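Local coordinates for GTP-binding protein (Thermus thermophilus, PDB 2DBY), which binds guanine nucleotide, here GDP, and is probably a ribosome-associated ATPase of the OBG GTPase family, at residues V7-V12 with A128-T133; I205-V210 with Q272-A277; P222-V227 with V238-A243. All coordinates share one frame; numbering follows the deposited sequence. Where two conformers were deposited one is given.

In the fold
From the N terminus, contact 1 closes first, over a loop of 115 residues, bringing the turn after strand 3-7 up to helix 124-156; contacts 2 and 3 come after it, one inside the other. Contact 2 joins strand 204-209 to helix 270-281, and contact 3 is nested inside the loop it closes, laying helix 222-234 over strand 237-241. Those two strands are parallel neighbours in the sheet, and contacts 2 and 3 cover it from opposite faces, their centres about 9 Å apart. Contacts 1 and 3 do not touch. All three hold segments that end at GDP: contact 1 at the diphosphate, contacts 2 and 3 at the guanine.

Contact 1 of 3, residues V7-V12 with A128-T133; sequences VGLPNV and AEVVET. With GDP (guanosine-5'-diphosphate), chain B.
L9, in the loop that leaves strand 3-7, faces helix 124-156, the CA atoms of L9 and V131 lying 8.2 Å apart, and no hydrogen bond joins the two segments. With CG set anti to the carbonyl carbon (chi1 -63°), the leucine's two methyls fork over adjacent residues of the helix: L9 CD1 rests 3.8 Å from V130 CB, near the root of that side chain, while L9 CD2 reaches V131 CG2 at 4.0 Å, the two side chains running past each other in opposite directions. V131 also packs on H105 of strand 102-108 and F93 of helix 91-98, so the leucine abuts a wider hydrophobic layer. Farther along the loop, backbone amides turn to the nucleotide. V12 N gives GDP O2B a nearly straight bond of 2.9 Å (164°), whereas N11 N meets GDP O1B at a more bent angle of 131°. Two oxygens of the beta phosphate are thus gripped by successive amides, and G13, K14, S15 and T16 add further bonds to GDP. Strand, loop, helix and phosphate-binding amides together make this the P-loop (Walker A) of a GTPase domain, its outer flank packed against a helix that runs on into the predicted coiled coil.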
# COMPACT_ATOMS: atom_id res chain seq x y z
N VAL A 7 8.01 -10.22 0.64
CA VAL A 7 9.08 -11.07 1.15
C VAL A 7 8.62 -12.50 1.27
O VAL A 7 7.42 -12.78 1.30
CB VAL A 7 9.59 -10.59 2.54
CG1 VAL A 7 9.95 -9.12 2.47
CG2 VAL A 7 8.57 -10.83 3.59
N GLY A 8 9.58 -13.42 1.29
CA GLY A 8 9.19 -14.82 1.43
C GLY A 8 10.41 -15.69 1.65
O GLY A 8 11.47 -15.42 1.08
N LEU A 9 10.28 -16.72 2.48
CA LEU A 9 11.40 -17.62 2.66
C LEU A 9 11.32 -18.56 1.45
O LEU A 9 10.42 -18.43 0.63
CB LEU A 9 11.27 -18.36 4.00
CG LEU A 9 11.29 -17.45 5.24
CD1 LEU A 9 11.46 -18.29 6.50
CD2 LEU A 9 12.42 -16.43 5.13
N PRO A 10 12.26 -19.50 1.31
CA PRO A 10 12.21 -20.41 0.16
C PRO A 10 10.98 -21.26 -0.08
O PRO A 10 10.34 -21.79 0.85
CB PRO A 10 13.46 -21.27 0.36
CG PRO A 10 14.43 -20.28 0.95
CD PRO A 10 13.58 -19.56 1.98
N ASN A 11 10.66 -21.41 -1.35
CA ASN A 11 9.55 -22.24 -1.80
C ASN A 11 8.18 -22.00 -1.18
O ASN A 11 7.57 -22.92 -0.63
CB ASN A 11 9.97 -23.71 -1.64
CG ASN A 11 11.32 -24.00 -2.29
OD1 ASN A 11 12.31 -24.28 -1.60
ND2 ASN A 11 11.37 -23.90 -3.61
N VAL A 12 7.69 -20.76 -1.24
CA VAL A 12 6.37 -20.45 -0.71
C VAL A 12 5.46 -19.93 -1.84
O VAL A 12 4.29 -19.60 -1.60
CB VAL A 12 6.45 -19.40 0.42
CG1 VAL A 12 7.39 -19.93 1.52
CG2 VAL A 12 6.99 -18.06 -0.10
N ALA A 128 6.93 -16.61 9.32
CA ALA A 128 6.62 -15.25 9.77
C ALA A 128 7.55 -14.85 10.92
O ALA A 128 8.08 -13.75 10.96
CB ALA A 128 5.16 -15.17 10.22
N GLU A 129 7.73 -15.77 11.87
CA GLU A 129 8.61 -15.48 13.01
C GLU A 129 10.08 -15.30 12.61
O GLU A 129 10.79 -14.50 13.22
CB GLU A 129 8.49 -16.58 14.07
CG GLU A 129 9.36 -16.31 15.29
CD GLU A 129 9.27 -17.39 16.35
OE1 GLU A 129 9.94 -17.23 17.41
OE2 GLU A 129 8.56 -18.40 16.14
N VAL A 130 10.53 -16.04 11.60
CA VAL A 130 11.92 -15.93 11.14
C VAL A 130 12.18 -14.52 10.63
O VAL A 130 13.15 -13.88 11.02
CB VAL A 130 12.26 -16.95 10.01
CG1 VAL A 130 13.59 -16.57 9.34
CG2 VAL A 130 12.37 -18.36 10.61
N VAL A 131 11.30 -14.03 9.76
CA VAL A 131 11.50 -12.68 9.24
C VAL A 131 11.35 -11.65 10.34
O VAL A 131 12.18 -10.75 10.48
CB VAL A 131 10.50 -12.37 8.10
CG1 VAL A 131 10.54 -10.87 7.74
CG2 VAL A 131 10.85 -13.22 6.89
N GLU A 132 10.29 -11.79 11.14
CA GLU A 132 10.00 -10.84 12.20
C GLU A 132 11.15 -10.78 13.19
O GLU A 132 11.52 -9.70 13.64
CB GLU A 132 8.69 -11.23 12.88
CG GLU A 132 8.26 -10.39 14.08
CD GLU A 132 8.00 -8.93 13.77
OE1 GLU A 132 7.62 -8.59 12.62
OE2 GLU A 132 8.15 -8.11 14.71
N THR A 133 11.73 -11.92 13.51
CA THR A 133 12.87 -11.94 14.44
C THR A 133 14.04 -11.09 13.91
O THR A 133 14.62 -10.29 14.65
CB THR A 133 13.28 -13.39 14.73
OG1 THR A 133 12.28 -13.94 15.61
CG2 THR A 133 14.66 -13.47 15.38
PB GDP B . 9.59 -19.32 -4.13
O1B GDP B . 10.75 -20.21 -3.71
O2B GDP B . 8.90 -18.61 -2.84
O3B GDP B . 9.75 -18.48 -5.39
O3A GDP B . 8.45 -20.41 -4.56
PA GDP B . 7.93 -20.83 -6.03
O1A GDP B . 7.36 -19.67 -6.71
O2A GDP B . 9.14 -21.44 -6.89
O5' GDP B . 6.77 -21.95 -5.85
C5' GDP B . 7.33 -23.12 -5.24
C4' GDP B . 6.51 -24.35 -5.69
O4' GDP B . 5.08 -24.25 -5.29
C3' GDP B . 6.45 -24.56 -7.19
O3' GDP B . 6.67 -25.78 -7.91
C2' GDP B . 5.19 -23.74 -7.60
O2' GDP B . 4.68 -24.35 -8.81
C1' GDP B . 4.23 -24.20 -6.51
N9 GDP B . 3.13 -23.22 -6.25
C8 GDP B . 3.26 -21.86 -6.03
N7 GDP B . 2.09 -21.32 -5.83
C5 GDP B . 1.13 -22.28 -5.91
C6 GDP B . -0.30 -22.29 -5.77
O6 GDP B . -0.89 -21.26 -5.54
N1 GDP B . -0.98 -23.48 -5.92
C2 GDP B . -0.29 -24.65 -6.19
N2 GDP B . -0.99 -25.82 -6.32
N3 GDP B . 1.04 -24.66 -6.31
C4 GDP B . 1.78 -23.51 -6.19

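Contact 2 of 3, residues I205-V210 with Q272-A277; sequences IYVANV and QRLARA. With GDP (guanosine-5'-diphosphate), chain B.
I205 and V207, alternate residues of strand 204-209, supply the strand's half of a buried apolar contact with helix 270-281. I205 stretches CD1 to the last residue of the helical segment, where it lies 4.0 Å from A277 CB and also 3.8 Å from A277 O, touching both the small side chain and the backbone. One helical turn earlier, V207 CG2 meets L274 CD1 at 3.9 Å, the two side chains crossing at about a right angle. L274 reaches the strand because its CG stands anti to the backbone N (chi1 -180°), which carries the branched end across the helix surface. V239 of strand 237-241 packs on both I205 and A277 and extends this layer.

The arrangement belongs to the alpha/beta nucleotide-binding fold: a central parallel strand, paired with 102-108 and 237-241, takes a helix on one face, while on the other Y206 packs against helix 222-234. The strand ends at N209, first residue of the NxxE sequence that replaces NKxD, the G4 motif, in the YchF subfamily.

Polar contacts gather at this end. N209 ND2 donates to V12 O of the P-loop and lies 3.2 Å from GDP N7, while N209 OD1 accepts from A243 N. N209 OD1 also comes within 3.1 Å of GDP O6, a close approach of two acceptor oxygens and not a bond. A leucine in place of N209 would probably leave V12 O and A243 N without these partners and free the two nucleotide-binding loops to shift. On the far side of the helix, R276 forms a salt bridge with E268, and both amide atoms of Q272 are bonded, to E46 N and P44 O.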
# COMPACT_ATOMS: atom_id res chain seq x y z
N ILE A 205 1.17 -7.15 5.67
CA ILE A 205 0.08 -7.96 5.10
C ILE A 205 0.62 -9.39 5.04
O ILE A 205 1.70 -9.62 4.52
CB ILE A 205 -0.24 -7.55 3.65
CG1 ILE A 205 -0.72 -6.11 3.58
CG2 ILE A 205 -1.32 -8.51 3.05
CD1 ILE A 205 -0.54 -5.52 2.17
N TYR A 206 -0.10 -10.37 5.60
CA TYR A 206 0.35 -11.74 5.49
C TYR A 206 -0.41 -12.24 4.26
O TYR A 206 -1.64 -12.15 4.24
CB TYR A 206 -0.09 -12.57 6.70
CG TYR A 206 0.76 -12.41 7.94
CD1 TYR A 206 0.27 -12.82 9.17
CD2 TYR A 206 2.04 -11.89 7.89
CE1 TYR A 206 1.03 -12.72 10.33
CE2 TYR A 206 2.82 -11.78 9.04
CZ TYR A 206 2.30 -12.20 10.26
OH TYR A 206 3.06 -12.12 11.41
N VAL A 207 0.31 -12.73 3.26
CA VAL A 207 -0.33 -13.21 2.03
C VAL A 207 -0.36 -14.73 2.12
O VAL A 207 0.68 -15.39 1.96
CB VAL A 207 0.50 -12.77 0.78
CG1 VAL A 207 -0.17 -13.26 -0.50
CG2 VAL A 207 0.62 -11.25 0.75
N ALA A 208 -1.52 -15.28 2.44
CA ALA A 208 -1.66 -16.73 2.57
C ALA A 208 -1.81 -17.34 1.19
O ALA A 208 -2.85 -17.16 0.54
CB ALA A 208 -2.90 -17.08 3.44
N ASN A 209 -0.77 -18.04 0.73
CA ASN A 209 -0.79 -18.68 -0.59
C ASN A 209 -1.46 -20.04 -0.42
O ASN A 209 -0.99 -20.88 0.34
CB ASN A 209 0.63 -18.86 -1.12
CG ASN A 209 0.66 -19.27 -2.58
OD1 ASN A 209 -0.35 -19.17 -3.29
ND2 ASN A 209 1.81 -19.73 -3.04
N VAL A 210 -2.57 -20.24 -1.13
CA VAL A 210 -3.32 -21.47 -1.02
C VAL A 210 -3.59 -22.11 -2.38
O VAL A 210 -3.35 -21.50 -3.42
CB VAL A 210 -4.72 -21.22 -0.37
CG1 VAL A 210 -4.55 -20.68 1.04
CG2 VAL A 210 -5.55 -20.19 -1.19
N GLN A 272 -5.70 -8.14 -7.65
CA GLN A 272 -6.45 -6.93 -7.33
C GLN A 272 -6.67 -6.85 -5.81
O GLN A 272 -6.57 -5.78 -5.22
CB GLN A 272 -7.81 -6.90 -8.06
CG GLN A 272 -7.66 -6.53 -9.53
CD GLN A 272 -7.04 -5.14 -9.71
OE1 GLN A 272 -7.58 -4.13 -9.26
NE2 GLN A 272 -5.89 -5.09 -10.38
N ARG A 273 -7.00 -7.97 -5.19
CA ARG A 273 -7.20 -7.98 -3.75
C ARG A 273 -5.93 -7.55 -3.04
O ARG A 273 -5.98 -6.81 -2.05
CB ARG A 273 -7.57 -9.38 -3.25
CG ARG A 273 -8.96 -9.87 -3.60
CD ARG A 273 -9.02 -11.39 -3.37
NE ARG A 273 -10.37 -11.90 -3.17
CZ ARG A 273 -11.09 -11.71 -2.07
NH1 ARG A 273 -10.60 -11.00 -1.06
NH2 ARG A 273 -12.30 -12.23 -1.97
N LEU A 274 -4.78 -8.02 -3.54
CA LEU A 274 -3.49 -7.66 -2.94
C LEU A 274 -3.21 -6.17 -3.15
O LEU A 274 -2.73 -5.48 -2.27
CB LEU A 274 -2.35 -8.49 -3.56
CG LEU A 274 -0.95 -8.22 -3.02
CD1 LEU A 274 -0.86 -8.49 -1.52
CD2 LEU A 274 0.03 -9.13 -3.79
N ALA A 275 -3.52 -5.67 -4.35
CA ALA A 275 -3.32 -4.26 -4.63
C ALA A 275 -4.16 -3.40 -3.68
O ALA A 275 -3.69 -2.38 -3.15
CB ALA A 275 -3.67 -3.96 -6.12
N ARG A 276 -5.41 -3.81 -3.45
CA ARG A 276 -6.30 -3.07 -2.56
C ARG A 276 -5.82 -3.15 -1.11
O ARG A 276 -5.96 -2.20 -0.34
CB ARG A 276 -7.74 -3.60 -2.67
CG ARG A 276 -8.46 -3.19 -3.97
CD ARG A 276 -9.99 -3.40 -3.88
NE ARG A 276 -10.35 -4.78 -3.56
CZ ARG A 276 -10.66 -5.22 -2.35
NH1 ARG A 276 -10.67 -4.38 -1.32
NH2 ARG A 276 -10.93 -6.50 -2.15
N ALA A 277 -5.24 -4.29 -0.74
CA ALA A 277 -4.72 -4.45 0.62
C ALA A 277 -3.47 -3.56 0.75
O ALA A 277 -3.25 -2.94 1.79
CB ALA A 277 -4.36 -5.92 0.91
PB GDP B . 9.59 -19.32 -4.13
O1B GDP B . 10.75 -20.21 -3.71
O2B GDP B . 8.90 -18.61 -2.84
O3B GDP B . 9.75 -18.48 -5.39
O3A GDP B . 8.45 -20.41 -4.56
PA GDP B . 7.93 -20.83 -6.03
O1A GDP B . 7.36 -19.67 -6.71
O2A GDP B . 9.14 -21.44 -6.89
O5' GDP B . 6.77 -21.95 -5.85
C5' GDP B . 7.33 -23.12 -5.24
C4' GDP B . 6.51 -24.35 -5.69
O4' GDP B . 5.08 -24.25 -5.29
C3' GDP B . 6.45 -24.56 -7.19
O3' GDP B . 6.67 -25.78 -7.91
C2' GDP B . 5.19 -23.74 -7.60
O2' GDP B . 4.68 -24.35 -8.81
C1' GDP B . 4.23 -24.20 -6.51
N9 GDP B . 3.13 -23.22 -6.25
C8 GDP B . 3.26 -21.86 -6.03
N7 GDP B . 2.09 -21.32 -5.83
C5 GDP B . 1.13 -22.28 -5.91
C6 GDP B . -0.30 -22.29 -5.77
O6 GDP B . -0.89 -21.26 -5.54
N1 GDP B . -0.98 -23.48 -5.92
C2 GDP B . -0.29 -24.65 -6.19
N2 GDP B . -0.99 -25.82 -6.32
N3 GDP B . 1.04 -24.66 -6.31
C4 GDP B . 1.78 -23.51 -6.19

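Contact 3 of 3, residues P222-V227 with V238-A243; sequences PQVEAV and VVVVSA. With GDP (guanosine-5'-diphosphate), chain B.
This is helix-on-strand packing inside a beta-alpha-beta crossover: helix 222-234 links the parallel strands 204-209 and 237-241, and here its V224 and V227 lie against V240 and V238 of the second strand. The residues match in reverse order, the start of the helix over the later part of the strand, as expected for a helix running antiparallel to the strands it connects. Each pair meets methyl to methyl. V224 CG1 lies 4.1 Å from V240 CG2, the side chains crossing nearly perpendicularly. V227 CG1 faces V238 CG2 at the same 4.1 Å, the two side chains set at a slant. In both helical valines CG1 is anti to the backbone N (chi1 174° for V224), which turns this branch to the strand. V210 fills in beside V224 and V240, and Y206 of the neighbouring strand lies against V227, while P124 and L125 of helix 124-156 touch V227 as well.

Past the strand end, S242 and A243 reach the guanine. S242 OG donates to GDP O6 at 3.0 Å and accepts from L245 N, so one hydroxyl both binds the base and caps the following helix. A243 N lies 3.2 Å from GDP O6, and A243 CB 3.7 Å from GDP N7. The sequence from S242 onward corresponds to the SAK-type base-recognition motif of GTPases. The chemistry is therefore divided: the valines meet the helix by apolar packing, with no hydrogen bond between the two segments, while the strand's own backbone bonds run to its neighbour and its end turns polar groups to the base.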
# COMPACT_ATOMS: atom_id res chain seq x y z
N PRO A 222 -6.77 -25.05 8.12
CA PRO A 222 -6.09 -24.76 9.38
C PRO A 222 -4.88 -23.85 9.29
O PRO A 222 -4.62 -23.08 10.21
CB PRO A 222 -5.75 -26.15 9.92
CG PRO A 222 -5.60 -26.97 8.65
CD PRO A 222 -6.76 -26.49 7.83
N GLN A 223 -4.12 -23.94 8.20
CA GLN A 223 -2.95 -23.10 8.07
C GLN A 223 -3.35 -21.63 7.90
O GLN A 223 -2.72 -20.74 8.49
CB GLN A 223 -2.08 -23.59 6.91
CG GLN A 223 -1.44 -24.94 7.21
CD GLN A 223 -0.48 -25.39 6.11
OE1 GLN A 223 -0.86 -25.54 4.96
NE2 GLN A 223 0.78 -25.62 6.49
N VAL A 224 -4.38 -21.37 7.09
CA VAL A 224 -4.87 -20.00 6.90
C VAL A 224 -5.45 -19.50 8.23
O VAL A 224 -5.24 -18.36 8.63
CB VAL A 224 -5.96 -19.91 5.81
CG1 VAL A 224 -6.55 -18.49 5.73
CG2 VAL A 224 -5.35 -20.32 4.47
N GLU A 225 -6.18 -20.36 8.92
CA GLU A 225 -6.72 -19.96 10.22
C GLU A 225 -5.60 -19.59 11.21
O GLU A 225 -5.73 -18.63 11.97
CB GLU A 225 -7.60 -21.07 10.79
CG GLU A 225 -8.96 -21.10 10.13
CD GLU A 225 -9.68 -19.77 10.30
OE1 GLU A 225 -9.48 -19.12 11.35
OE2 GLU A 225 -10.44 -19.37 9.40
N ALA A 226 -4.51 -20.35 11.21
CA ALA A 226 -3.38 -20.05 12.11
C ALA A 226 -2.77 -18.72 11.72
O ALA A 226 -2.39 -17.92 12.58
CB ALA A 226 -2.32 -21.14 12.05
N VAL A 227 -2.67 -18.48 10.41
CA VAL A 227 -2.14 -17.21 9.92
C VAL A 227 -3.01 -16.03 10.38
O VAL A 227 -2.47 -14.99 10.79
CB VAL A 227 -1.99 -17.23 8.36
CG1 VAL A 227 -1.75 -15.80 7.80
CG2 VAL A 227 -0.85 -18.14 8.00
N VAL A 238 -4.62 -9.83 6.49
CA VAL A 238 -4.43 -11.09 5.73
C VAL A 238 -5.11 -11.03 4.37
O VAL A 238 -6.24 -10.52 4.23
CB VAL A 238 -5.03 -12.32 6.53
CG1 VAL A 238 -4.96 -13.60 5.68
CG2 VAL A 238 -4.23 -12.54 7.81
N VAL A 239 -4.41 -11.50 3.35
CA VAL A 239 -5.02 -11.58 2.02
C VAL A 239 -4.76 -12.99 1.54
O VAL A 239 -3.62 -13.48 1.61
CB VAL A 239 -4.41 -10.63 0.98
CG1 VAL A 239 -5.24 -10.74 -0.31
CG2 VAL A 239 -4.43 -9.19 1.48
N VAL A 240 -5.81 -13.66 1.06
CA VAL A 240 -5.64 -15.03 0.58
C VAL A 240 -5.59 -15.06 -0.94
O VAL A 240 -6.49 -14.53 -1.60
CB VAL A 240 -6.80 -15.93 1.08
CG1 VAL A 240 -6.58 -17.37 0.62
CG2 VAL A 240 -6.93 -15.82 2.59
N VAL A 241 -4.54 -15.67 -1.49
CA VAL A 241 -4.41 -15.78 -2.95
C VAL A 241 -3.85 -17.14 -3.34
O VAL A 241 -3.29 -17.87 -2.52
CB VAL A 241 -3.39 -14.74 -3.50
CG1 VAL A 241 -3.73 -13.35 -2.97
CG2 VAL A 241 -1.96 -15.15 -3.14
N SER A 242 -4.04 -17.51 -4.60
CA SER A 242 -3.39 -18.70 -5.13
C SER A 242 -2.41 -18.10 -6.15
O SER A 242 -2.84 -17.62 -7.21
CB SER A 242 -4.38 -19.61 -5.88
OG SER A 242 -3.63 -20.55 -6.63
N ALA A 243 -1.12 -18.11 -5.84
CA ALA A 243 -0.11 -17.55 -6.75
C ALA A 243 -0.17 -18.24 -8.10
O ALA A 243 -0.05 -17.60 -9.14
CB ALA A 243 1.30 -17.74 -6.15
PB GDP B . 9.59 -19.32 -4.13
O1B GDP B . 10.75 -20.21 -3.71
O2B GDP B . 8.90 -18.61 -2.84
O3B GDP B . 9.75 -18.48 -5.39
O3A GDP B . 8.45 -20.41 -4.56
PA GDP B . 7.93 -20.83 -6.03
O1A GDP B . 7.36 -19.67 -6.71
O2A GDP B . 9.14 -21.44 -6.89
O5' GDP B . 6.77 -21.95 -5.85
C5' GDP B . 7.33 -23.12 -5.24
C4' GDP B . 6.51 -24.35 -5.69
O4' GDP B . 5.08 -24.25 -5.29
C3' GDP B . 6.45 -24.56 -7.19
O3' GDP B . 6.67 -25.78 -7.91
C2' GDP B . 5.19 -23.74 -7.60
O2' GDP B . 4.68 -24.35 -8.81
C1' GDP B . 4.23 -24.20 -6.51
N9 GDP B . 3.13 -23.22 -6.25
C8 GDP B . 3.26 -21.86 -6.03
N7 GDP B . 2.09 -21.32 -5.83
C5 GDP B . 1.13 -22.28 -5.91
C6 GDP B . -0.30 -22.29 -5.77
O6 GDP B . -0.89 -21.26 -5.54
N1 GDP B . -0.98 -23.48 -5.92
C2 GDP B . -0.29 -24.65 -6.19
N2 GDP B . -0.99 -25.82 -6.32
N3 GDP B . 1.04 -24.66 -6.31
C4 GDP B . 1.78 -23.51 -6.19